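Local coordinates for ribose 5-phosphate isomerase (Trypanosoma cruzi, PDB 3M1P), which catalyses the interconversion of ribose 5-phosphate and ribulose 5-phosphate as a type B (RpiB) isomerase, at the interface of chains A and B. Residues are numbered along the deposited sequence; one frame, centred on the assembly and turned at random. Chains: chain A/B, Ribose 5-phosphate isomerase.

The interface of chains A and B. Residues chain A 47, 51, 55, 78, 81-82; chain B 145, 148, 152.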
# COMPACT_ATOMS: atom_id res chain seq x y z
N PRO A 47 -15.69 14.78 -10.89
CA PRO A 47 -16.95 14.11 -11.26
C PRO A 47 -17.34 14.23 -12.74
O PRO A 47 -17.93 13.30 -13.27
CB PRO A 47 -17.99 14.82 -10.38
CG PRO A 47 -17.21 15.30 -9.21
CD PRO A 47 -15.92 15.77 -9.82
N SER A 51 -17.85 10.99 -14.82
CA SER A 51 -19.14 10.86 -15.51
C SER A 51 -18.92 10.59 -16.99
O SER A 51 -19.51 9.67 -17.55
CB SER A 51 -19.97 12.14 -15.34
OG SER A 51 -21.21 12.04 -16.03
N GLU A 55 -20.18 7.03 -18.32
CA GLU A 55 -21.28 6.95 -19.28
C GLU A 55 -20.89 6.15 -20.52
O GLU A 55 -21.66 5.33 -20.99
CB GLU A 55 -21.81 8.34 -19.66
CG GLU A 55 -22.44 9.12 -18.52
CD GLU A 55 -23.80 8.60 -18.08
OE1 GLU A 55 -24.42 7.78 -18.80
OE2 GLU A 55 -24.27 9.03 -16.99
N ALA A 78 -17.89 8.89 -7.88
CA ALA A 78 -18.62 9.45 -9.01
C ALA A 78 -18.98 8.41 -10.07
O ALA A 78 -20.15 8.29 -10.45
CB ALA A 78 -17.86 10.63 -9.63
N LYS A 81 -21.82 5.91 -9.42
CA LYS A 81 -23.17 6.48 -9.46
C LYS A 81 -23.86 6.28 -10.81
O LYS A 81 -25.06 6.54 -10.94
CB LYS A 81 -23.15 7.98 -9.12
CG LYS A 81 -22.65 8.33 -7.72
CD LYS A 81 -23.35 7.50 -6.67
CE LYS A 81 -22.87 7.84 -5.28
NZ LYS A 81 -23.74 7.19 -4.23
N VAL A 82 -23.08 5.85 -11.81
CA VAL A 82 -23.63 5.56 -13.15
C VAL A 82 -24.03 4.08 -13.20
O VAL A 82 -23.21 3.20 -12.92
CB VAL A 82 -22.66 5.97 -14.29
CG1 VAL A 82 -23.23 5.60 -15.65
CG2 VAL A 82 -22.37 7.47 -14.24
N ILE B 145 -21.51 15.16 -7.80
CA ILE B 145 -21.78 13.73 -7.58
C ILE B 145 -23.28 13.49 -7.38
O ILE B 145 -23.83 12.53 -7.93
CB ILE B 145 -20.98 13.16 -6.36
CG1 ILE B 145 -19.48 13.17 -6.65
CG2 ILE B 145 -21.49 11.76 -5.99
CD1 ILE B 145 -18.60 12.75 -5.47
N ILE B 148 -25.03 13.74 -10.68
CA ILE B 148 -24.96 12.47 -11.41
C ILE B 148 -26.03 11.48 -10.93
O ILE B 148 -26.68 10.83 -11.75
CB ILE B 148 -23.55 11.79 -11.33
CG1 ILE B 148 -22.48 12.69 -11.96
CG2 ILE B 148 -23.59 10.38 -11.99
CD1 ILE B 148 -21.04 12.27 -11.66
N HIS B 152 -29.79 10.04 -12.97
CA HIS B 152 -30.11 8.62 -13.17
C HIS B 152 -31.26 8.12 -12.29
O HIS B 152 -31.64 6.94 -12.39
CB HIS B 152 -28.87 7.75 -12.97
CG HIS B 152 -27.79 8.01 -13.97
ND1 HIS B 152 -27.77 7.42 -15.22
CD2 HIS B 152 -26.68 8.78 -13.90
CE1 HIS B 152 -26.71 7.83 -15.88
NE2 HIS B 152 -26.03 8.66 -15.10
O HOH W 1 -23.41 10.63 -15.41
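Helix 136-150 of chain B, with B:Ile145 and B:Ile148, and the turn after it to B:His152 run roughly alongside A:Pro47, A:Ser51 and A:Glu55 of helix 46-58 in the same direction, with A:Ala78 near the end of helix 73-80 and A:Lys81-A:Val82 also against them. This is a part of the two-fold interface of an RpiB (LacAB_RpiB family) isomerase, in which the C-terminal helix of one subunit packs on its neighbour. B:Ile148 gives up 67 Å² to chain A, more than any other residue here. Its CG1 lies anti to the carbonyl carbon (chi1 -62°), and the extended chain carries CD1 between A:Ser51 CB, 3.8 Å away, the A:Ala78 methyl and the backbone carbonyl of A:Pro47. The CG2 branch diverges toward A:Lys81 CB at 3.8 Å and A:Val82 CG2. One turn back, B:Ile145 puts CG1 against A:Pro47 CG at 4.0 Å, the side chains crossing at about a right angle, while its CG2 rests against A:Lys81 CG. Beyond the helix end, B:His152 and A:Glu55 reach tip to tip, their planes 8° apart. NE2 donates to the syn lone pair of A:Glu55 OE2, 2.6 Å away in the ring plane, but the bond is bent, 127° at the hydrogen. The N-H points more nearly at a water 3.3 Å from NE2 and appears shared between the two. That water links B:His152 to A:Ser51 OG, 2.7 Å from it; its spacing to A:Glu55 OE2 is unusually short and that link is doubtful. Both A:Val82 methyls come from one side of the ring plane, near NE2 and CE1.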